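Local coordinates for DUF1993 domain-containing protein (Shewanella denitrificans, PDB 2OQM) that is of unknown function but belongs to the DinB family of helical-bundle proteins and carries a DUF1993 domain, at residues P95-S100 with R108-S113; Q28-L33 with T116-F121. All coordinates share one frame; numbering follows the deposited sequence.

Contact 1 of 2, residues P95-S100 with R108-S113; sequences PKHDDS and RQRIAS
His97 points toward helix 104-119, and its ring lies flat against the guanidinium of Arg110. The two planes are 16° apart and their centres 4.3 Å apart. Arg110 NE sits over the ring near its rim, 3.5 Å from His97 CG. Arg110 CD also rests on this ring, a CH-pi contact 9° off the normal. At the ring edge, in plane, Ser113 OG and His97 NE2 share a weak hydrogen bond, 3.5 Å long. The stronger polar partner of the ring is Lys81 of helix 69-87, at ND1. The contact thus fastens the loop between helices 69-87 and 104-119 back onto the second of them, within the helical bundle. Asp99 follows, and its OD1 takes two bonds from Arg110, 2.7 Å from NH2 and 2.9 Å from NH1. The salt bridge is end-on and nearly coplanar, with both nitrogens on one oxygen. Arg110 leaves its helix with CG trans to the backbone N (chi1 177°) and bends at chi2, which brings its end to the loop. A leucine in its place would probably leave Asp99 OD1 without its paired donors and His97 without its flat, charged partner. Glu101 and Asp78 also form salt bridges with Arg110.

Contact 2 of 2, residues Q28-L33 with T116-F121; sequences QFSKML and TYLEGF. With FMT (formic acid), chain N.
This contact is helix-to-helix packing in the bundle, where helix 13-50 meets the C-terminal end of helix 104-119. Ser30 and Leu118 bring the backbones closest, with 7.2 Å between their CA atoms. Both side chains set out toward the opposite helix. Leu118 carries most of the contact through one methyl, CD1. Leu118 CD1 lies 3.2 Å from Ser30 OG, a close approach of a methyl to a hydroxyl. Ser30 OG also faces Leu118 CB, 3.6 Å away. The hydroxyl stands beside its own backbone N (chi1 -65°). There it hydrogen-bonds to Val26 O, one turn earlier in the helix, and its polar need is met within helix 13-50. Phe29 takes a smaller share. Phe29 CB lies 4.3 Å from Leu118 CD1, while the Phe29 ring leads away to Ile155 and Leu158 of helix 146-172. Leu118 also packs on Val84 of helix 69-87, and this one side chain touches two other helices.

Tyr117 faces elsewhere. Its CG is trans to the backbone N (chi1 177°). Tyr117 OH lies 2.5 Å from O2 of a formic acid molecule, probably from the crystallisation liquor, a hydrogen bond so short that its exact length is doubtful. The formic acid carbon lies at the ring edge, in plane, 3.3 Å from Tyr117 CE1. Phe121 CE1 sits over one face of the Tyr117 ring, toward its rim. Past Leu118 the chain turns, with Phe121 N bonded to Leu118 O. A leucine set among neighbouring helices, with a small serine opposite it, is the kind of interior packing expected of the helical bundle of DinB-like proteins.

Overall arrangement
The chain starts with the long helix 13-50, which supplies residues 28-33 of contact 2. It then runs through helix 69-87 into the loop that holds residues 95-100. Contact 1 closes a short loop from there to residues 108-113, midway along helix 104-119. Contact 2 closes a much longer one, from 28-33 to 116-121 at the end of the same helix. Contact 1 is therefore nested inside contact 2. Their centres are about 13 Å apart. They touch where Pro95 meets Tyr117 and where Ile111 meets Leu33. Helix 104-119 is shared, tied to its preceding loop by contact 1 and to helix 13-50 by contact 2.

Contact 1 of 2, residues P95-S100 with R108-S113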
ATOM      1  N   PRO A  95       0.309 -18.294 -15.137  1.00 48.60           N
ATOM      2  CA  PRO A  95       1.409 -18.044 -16.091  1.00 49.28           C
ATOM      3  C   PRO A  95       2.775 -17.776 -15.430  1.00 49.78           C
ATOM      4  O   PRO A  95       2.867 -17.046 -14.427  1.00 50.16           O
ATOM      5  CB  PRO A  95       0.941 -16.799 -16.881  1.00 50.24           C
ATOM      6  CG  PRO A  95      -0.222 -16.217 -16.141  1.00 48.80           C
ATOM      7  CD  PRO A  95      -0.808 -17.340 -15.316  1.00 49.28           C
ATOM      8  N   LYS A  96       3.829 -18.353 -16.014  1.00 50.66           N
ATOM      9  CA  LYS A  96       5.192 -18.242 -15.464  1.00 53.32           C
ATOM     10  C   LYS A  96       6.024 -17.191 -16.206  1.00 53.10           C
ATOM     11  O   LYS A  96       5.966 -17.100 -17.433  1.00 53.82           O
ATOM     12  CB  LYS A  96       5.905 -19.608 -15.526  1.00 54.67           C
ATOM     13  CG  LYS A  96       7.319 -19.619 -14.937  1.00 64.59           C
ATOM     14  CD  LYS A  96       7.344 -19.247 -13.457  1.00 71.04           C
ATOM     15  CE  LYS A  96       8.783 -19.081 -13.004  1.00 77.66           C
ATOM     16  NZ  LYS A  96       8.891 -18.711 -11.565  1.00 83.31           N
ATOM     17  N   HIS A  97       6.803 -16.419 -15.451  1.00 54.66           N
ATOM     18  CA  HIS A  97       7.686 -15.390 -16.009  1.00 54.06           C
ATOM     19  C   HIS A  97       9.103 -15.636 -15.480  1.00 54.76           C
ATOM     20  O   HIS A  97       9.299 -15.765 -14.271  1.00 56.49           O
ATOM     21  CB  HIS A  97       7.192 -13.999 -15.597  1.00 52.93           C
ATOM     22  CG  HIS A  97       5.826 -13.647 -16.112  1.00 51.89           C
ATOM     23  ND1 HIS A  97       4.715 -13.563 -15.289  1.00 54.48           N
ATOM     24  CD2 HIS A  97       5.399 -13.305 -17.352  1.00 48.42           C
ATOM     25  CE1 HIS A  97       3.659 -13.195 -16.002  1.00 53.55           C
ATOM     26  NE2 HIS A  97       4.047 -13.035 -17.260  1.00 51.64           N
ATOM     27  N   ASP A  98      10.084 -15.712 -16.379  1.00 55.25           N
ATOM     28  CA  ASP A  98      11.496 -15.891 -15.989  1.00 54.81           C
ATOM     29  C   ASP A  98      12.234 -14.608 -15.523  1.00 53.14           C
ATOM     30  O   ASP A  98      13.423 -14.673 -15.190  1.00 55.15           O
ATOM     31  CB  ASP A  98      12.284 -16.533 -17.138  1.00 56.14           C
ATOM     32  CG  ASP A  98      12.487 -15.591 -18.323  1.00 65.27           C
ATOM     33  OD1 ASP A  98      11.883 -14.485 -18.348  1.00 69.98           O
ATOM     34  OD2 ASP A  98      13.263 -15.971 -19.238  1.00 78.00           O
ATOM     35  N   ASP A  99      11.558 -13.461 -15.522  1.00 46.89           N
ATOM     36  CA  ASP A  99      12.165 -12.199 -15.071  1.00 43.32           C
ATOM     37  C   ASP A  99      13.354 -11.742 -15.903  1.00 41.57           C
ATOM     38  O   ASP A  99      14.300 -11.151 -15.397  1.00 39.88           O
ATOM     39  CB  ASP A  99      12.549 -12.270 -13.603  1.00 43.60           C
ATOM     40  CG  ASP A  99      11.335 -12.186 -12.679  1.00 46.79           C
ATOM     41  OD1 ASP A  99      10.273 -11.669 -13.102  1.00 46.02           O
ATOM     42  OD2 ASP A  99      11.455 -12.609 -11.518  1.00 51.47           O
ATOM     43  N   SER A 100      13.269 -11.981 -17.198  1.00 41.74           N
ATOM     44  CA  SER A 100      14.353 -11.646 -18.115  1.00 41.86           C
ATOM     45  C   SER A 100      14.299 -10.214 -18.660  1.00 39.37           C
ATOM     46  O   SER A 100      15.164  -9.829 -19.452  1.00 39.62           O
ATOM     47  CB  SER A 100      14.280 -12.609 -19.304  1.00 42.62           C
ATOM     48  OG  SER A 100      12.992 -12.502 -19.933  1.00 50.24           O
ATOM     49  N   ARG A 108       6.277  -3.270 -20.084  1.00 26.35           N
ATOM     50  CA  ARG A 108       4.886  -2.996 -20.477  1.00 27.86           C
ATOM     51  C   ARG A 108       4.166  -4.279 -20.884  1.00 27.37           C
ATOM     52  O   ARG A 108       2.987  -4.451 -20.573  1.00 24.36           O
ATOM     53  CB  ARG A 108       4.815  -2.048 -21.649  1.00 27.30           C
ATOM     54  CG  ARG A 108       5.479  -0.748 -21.404  1.00 29.73           C
ATOM     55  CD  ARG A 108       4.517   0.328 -21.107  1.00 40.13           C
ATOM     56  NE  ARG A 108       5.002   1.652 -21.530  1.00 38.49           N
ATOM     57  CZ  ARG A 108       4.609   2.775 -20.954  1.00 36.58           C
ATOM     58  NH1 ARG A 108       3.752   2.759 -19.935  1.00 36.49           N
ATOM     59  NH2 ARG A 108       5.099   3.913 -21.377  1.00 36.45           N
ATOM     60  N   GLN A 109       4.884  -5.187 -21.537  1.00 27.02           N
ATOM     61  CA  GLN A 109       4.314  -6.508 -21.864  1.00 29.44           C
ATOM     62  C   GLN A 109       3.983  -7.317 -20.608  1.00 27.66           C
ATOM     63  O   GLN A 109       2.939  -7.930 -20.537  1.00 25.50           O
ATOM     64  CB  GLN A 109       5.245  -7.299 -22.754  1.00 29.51           C
ATOM     65  CG  GLN A 109       4.701  -8.703 -23.121  1.00 37.81           C
ATOM     66  CD  GLN A 109       3.383  -8.652 -23.876  1.00 39.34           C
ATOM     67  OE1 GLN A 109       2.362  -9.203 -23.428  1.00 47.64           O
ATOM     68  NE2 GLN A 109       3.390  -7.979 -25.021  1.00 31.52           N
ATOM     69  N   ARG A 110       4.859  -7.270 -19.615  1.00 28.07           N
ATOM     70  CA  ARG A 110       4.656  -7.995 -18.343  1.00 27.14           C
ATOM     71  C   ARG A 110       3.386  -7.512 -17.652  1.00 27.05           C
ATOM     72  O   ARG A 110       2.539  -8.325 -17.236  1.00 26.19           O
ATOM     73  CB  ARG A 110       5.871  -7.809 -17.454  1.00 28.00           C
ATOM     74  CG  ARG A 110       5.807  -8.443 -16.055  1.00 32.68           C
ATOM     75  CD  ARG A 110       5.915  -9.890 -16.097  1.00 40.51           C
ATOM     76  NE  ARG A 110       6.218 -10.457 -14.779  1.00 37.67           N
ATOM     77  CZ  ARG A 110       7.441 -10.764 -14.334  1.00 33.31           C
ATOM     78  NH1 ARG A 110       8.532 -10.519 -15.045  1.00 31.82           N
ATOM     79  NH2 ARG A 110       7.563 -11.341 -13.166  1.00 34.18           N
ATOM     80  N   ILE A 111       3.229  -6.187 -17.578  1.00 27.12           N
ATOM     81  CA  ILE A 111       2.005  -5.600 -17.010  1.00 25.32           C
ATOM     82  C   ILE A 111       0.790  -6.023 -17.781  1.00 24.07           C
ATOM     83  O   ILE A 111      -0.175  -6.437 -17.211  1.00 24.74           O
ATOM     84  CB  ILE A 111       2.090  -4.036 -16.945  1.00 26.78           C
ATOM     85  CG1 ILE A 111       3.207  -3.615 -15.992  1.00 27.70           C
ATOM     86  CG2 ILE A 111       0.771  -3.414 -16.522  1.00 24.70           C
ATOM     87  CD1 ILE A 111       3.460  -2.085 -15.931  1.00 26.64           C
ATOM     88  N   ALA A 112       0.866  -5.959 -19.115  1.00 23.17           N
ATOM     89  CA  ALA A 112      -0.258  -6.311 -19.956  1.00 24.33           C
ATOM     90  C   ALA A 112      -0.707  -7.767 -19.729  1.00 25.38           C
ATOM     91  O   ALA A 112      -1.897  -8.064 -19.722  1.00 24.22           O
ATOM     92  CB  ALA A 112       0.122  -6.092 -21.424  1.00 21.12           C
ATOM     93  N   SER A 113       0.258  -8.666 -19.575  1.00 27.36           N
ATOM     94  CA  SER A 113      -0.009 -10.088 -19.375  0.50 27.06           C
ATOM     95  C   SER A 113      -0.727 -10.304 -18.042  1.00 26.59           C
ATOM     96  O   SER A 113      -1.703 -11.062 -17.931  1.00 25.85           O
ATOM     97  CB  SER A 113       1.309 -10.842 -19.344  0.50 27.43           C
ATOM     98  OG  SER A 113       1.123 -12.200 -18.976  0.50 37.46           O
TER

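Contact 2 of 2, residues Q28-L33 with T116-F121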
ATOM      1  N   GLN A  28      -8.882  -3.774  -7.939  1.00 23.93           N
ATOM      2  CA  GLN A  28      -7.985  -2.695  -7.509  1.00 23.99           C
ATOM      3  C   GLN A  28      -6.551  -2.911  -7.904  1.00 24.45           C
ATOM      4  O   GLN A  28      -5.866  -1.958  -8.277  1.00 21.72           O
ATOM      5  CB  GLN A  28      -8.165  -2.342  -5.998  1.00 24.09           C
ATOM      6  CG  GLN A  28      -7.261  -1.236  -5.504  1.00 25.19           C
ATOM      7  CD  GLN A  28      -7.532   0.145  -6.083  1.00 21.60           C
ATOM      8  OE1 GLN A  28      -8.557   0.412  -6.763  1.00 24.41           O
ATOM      9  NE2 GLN A  28      -6.623   1.054  -5.786  1.00 20.27           N
ATOM     10  N   PHE A  29      -6.079  -4.160  -7.923  1.00 23.11           N
ATOM     11  CA  PHE A  29      -4.731  -4.406  -8.397  1.00 23.00           C
ATOM     12  C   PHE A  29      -4.581  -4.136  -9.887  1.00 23.96           C
ATOM     13  O   PHE A  29      -3.500  -3.693 -10.328  1.00 22.07           O
ATOM     14  CB  PHE A  29      -4.303  -5.851  -8.195  1.00 21.56           C
ATOM     15  CG  PHE A  29      -4.051  -6.277  -6.752  1.00 25.41           C
ATOM     16  CD1 PHE A  29      -4.019  -5.367  -5.701  1.00 24.45           C
ATOM     17  CD2 PHE A  29      -3.764  -7.611  -6.486  1.00 28.60           C
ATOM     18  CE1 PHE A  29      -3.742  -5.811  -4.389  1.00 26.88           C
ATOM     19  CE2 PHE A  29      -3.485  -8.039  -5.210  1.00 26.25           C
ATOM     20  CZ  PHE A  29      -3.481  -7.120  -4.154  1.00 25.80           C
ATOM     21  N   SER A  30      -5.612  -4.457 -10.679  1.00 26.09           N
ATOM     22  CA  SER A  30      -5.613  -4.086 -12.106  1.00 23.38           C
ATOM     23  C   SER A  30      -5.552  -2.560 -12.312  1.00 23.45           C
ATOM     24  O   SER A  30      -4.855  -2.073 -13.162  1.00 24.14           O
ATOM     25  CB  SER A  30      -6.848  -4.656 -12.830  1.00 24.98           C
ATOM     26  OG  SER A  30      -6.836  -6.099 -12.857  1.00 23.48           O
ATOM     27  N   LYS A  31      -6.338  -1.823 -11.560  1.00 24.27           N
ATOM     28  CA  LYS A  31      -6.266  -0.378 -11.559  1.00 21.68           C
ATOM     29  C   LYS A  31      -4.895   0.141 -11.247  1.00 23.83           C
ATOM     30  O   LYS A  31      -4.383   0.998 -11.933  1.00 24.06           O
ATOM     31  CB  LYS A  31      -7.250   0.206 -10.542  1.00 24.36           C
ATOM     32  CG  LYS A  31      -7.346   1.726 -10.625  1.00 25.28           C
ATOM     33  CD  LYS A  31      -8.309   2.341  -9.563  1.00 24.13           C
ATOM     34  CE  LYS A  31      -8.450   3.846  -9.723  1.00 32.55           C
ATOM     35  NZ  LYS A  31      -9.109   4.443  -8.547  1.00 23.38           N
HETATM   36  N   MSE A  32      -4.272  -0.377 -10.200  1.00 25.11           N
HETATM   37  CA  MSE A  32      -2.971   0.116  -9.787  1.00 23.27           C
HETATM   38  C   MSE A  32      -1.905  -0.257 -10.817  1.00 22.13           C
HETATM   39  O   MSE A  32      -0.944   0.486 -10.989  1.00 22.98           O
HETATM   40  CB  MSE A  32      -2.605  -0.448  -8.442  1.00 21.51           C
HETATM   41  CG  MSE A  32      -3.444   0.060  -7.248  1.00 23.07           C
HETATM   42 SE   MSE A  32      -3.347   1.990  -7.114  0.75 19.38          SE
HETATM   43  CE  MSE A  32      -1.406   2.131  -6.942  1.00 21.42           C
ATOM     44  N   LEU A  33      -2.026  -1.408 -11.462  1.00 24.19           N
ATOM     45  CA  LEU A  33      -1.073  -1.783 -12.511  1.00 23.41           C
ATOM     46  C   LEU A  33      -1.223  -0.882 -13.724  1.00 24.23           C
ATOM     47  O   LEU A  33      -0.209  -0.515 -14.345  1.00 25.37           O
ATOM     48  CB  LEU A  33      -1.152  -3.256 -12.912  1.00 25.49           C
ATOM     49  CG  LEU A  33      -0.673  -4.229 -11.833  1.00 24.38           C
ATOM     50  CD1 LEU A  33      -1.065  -5.688 -12.132  1.00 29.52           C
ATOM     51  CD2 LEU A  33       0.846  -4.071 -11.507  1.00 22.64           C
ATOM     52  N   THR A 116      -4.276  -9.127 -18.405  1.00 25.87           N
ATOM     53  CA  THR A 116      -5.082 -10.102 -19.117  1.00 26.54           C
ATOM     54  C   THR A 116      -5.431 -11.299 -18.243  1.00 27.67           C
ATOM     55  O   THR A 116      -6.573 -11.759 -18.247  1.00 28.15           O
ATOM     56  CB  THR A 116      -4.347 -10.596 -20.397  1.00 27.48           C
ATOM     57  OG1 THR A 116      -4.028  -9.469 -21.217  1.00 25.69           O
ATOM     58  CG2 THR A 116      -5.175 -11.580 -21.209  1.00 26.42           C
ATOM     59  N   TYR A 117      -4.455 -11.793 -17.486  1.00 27.44           N
ATOM     60  CA  TYR A 117      -4.694 -12.874 -16.551  1.00 27.16           C
ATOM     61  C   TYR A 117      -5.787 -12.501 -15.559  1.00 27.26           C
ATOM     62  O   TYR A 117      -6.751 -13.231 -15.383  1.00 24.38           O
ATOM     63  CB  TYR A 117      -3.413 -13.204 -15.834  1.00 27.20           C
ATOM     64  CG  TYR A 117      -3.526 -14.272 -14.757  1.00 29.74           C
ATOM     65  CD1 TYR A 117      -3.746 -15.595 -15.098  1.00 32.81           C
ATOM     66  CD2 TYR A 117      -3.380 -13.970 -13.417  1.00 30.32           C
ATOM     67  CE1 TYR A 117      -3.828 -16.590 -14.120  1.00 32.49           C
ATOM     68  CE2 TYR A 117      -3.433 -14.957 -12.450  1.00 30.91           C
ATOM     69  CZ  TYR A 117      -3.651 -16.264 -12.823  1.00 31.65           C
ATOM     70  OH  TYR A 117      -3.753 -17.249 -11.881  1.00 38.42           O
ATOM     71  N   LEU A 118      -5.695 -11.318 -14.975  1.00 27.45           N
ATOM     72  CA  LEU A 118      -6.652 -10.913 -13.975  1.00 25.25           C
ATOM     73  C   LEU A 118      -8.060 -10.760 -14.550  1.00 26.02           C
ATOM     74  O   LEU A 118      -9.036 -11.033 -13.872  1.00 25.82           O
ATOM     75  CB  LEU A 118      -6.189  -9.607 -13.279  1.00 27.91           C
ATOM     76  CG  LEU A 118      -4.984  -9.672 -12.320  1.00 30.27           C
ATOM     77  CD1 LEU A 118      -4.743  -8.261 -11.676  1.00 26.69           C
ATOM     78  CD2 LEU A 118      -5.153 -10.739 -11.254  1.00 30.42           C
ATOM     79  N   GLU A 119      -8.166 -10.317 -15.793  1.00 27.90           N
ATOM     80  CA  GLU A 119      -9.467 -10.228 -16.488  1.00 30.37           C
ATOM     81  C   GLU A 119     -10.236 -11.528 -16.566  1.00 30.22           C
ATOM     82  O   GLU A 119     -11.470 -11.548 -16.789  1.00 32.00           O
ATOM     83  CB  GLU A 119      -9.280  -9.773 -17.935  1.00 32.62           C
ATOM     84  CG  GLU A 119      -9.394  -8.309 -18.161  1.00 43.34           C
ATOM     85  CD  GLU A 119      -8.799  -7.886 -19.511  1.00 52.23           C
ATOM     86  OE1 GLU A 119      -8.781  -8.697 -20.469  1.00 55.58           O
ATOM     87  OE2 GLU A 119      -8.315  -6.736 -19.601  1.00 64.60           O
ATOM     88  N   GLY A 120      -9.515 -12.630 -16.463  1.00 30.23           N
ATOM     89  CA  GLY A 120     -10.125 -13.938 -16.624  1.00 32.36           C
ATOM     90  C   GLY A 120     -10.916 -14.415 -15.416  1.00 32.97           C
ATOM     91  O   GLY A 120     -11.621 -15.398 -15.512  1.00 31.12           O
ATOM     92  N   PHE A 121     -10.794 -13.721 -14.287  1.00 29.64           N
ATOM     93  CA  PHE A 121     -11.434 -14.125 -13.039  1.00 31.34           C
ATOM     94  C   PHE A 121     -12.769 -13.435 -12.845  1.00 32.34           C
ATOM     95  O   PHE A 121     -12.998 -12.388 -13.456  1.00 33.07           O
ATOM     96  CB  PHE A 121     -10.509 -13.764 -11.872  1.00 30.43           C
ATOM     97  CG  PHE A 121      -9.312 -14.618 -11.796  1.00 27.92           C
ATOM     98  CD1 PHE A 121      -8.194 -14.317 -12.538  1.00 30.35           C
ATOM     99  CD2 PHE A 121      -9.306 -15.768 -10.991  1.00 31.26           C
ATOM    100  CE1 PHE A 121      -7.064 -15.120 -12.491  1.00 27.92           C
ATOM    101  CE2 PHE A 121      -8.182 -16.605 -10.942  1.00 34.14           C
ATOM    102  CZ  PHE A 121      -7.053 -16.281 -11.702  1.00 32.39           C
TER
HETATM  103  C   FMT N 183      -4.491 -19.744 -13.540  1.00 61.27           C
HETATM  104  O1  FMT N 183      -5.679 -20.033 -13.660  1.00 61.34           O
HETATM  105  O2  FMT N 183      -3.906 -19.656 -12.454  1.00 59.30           O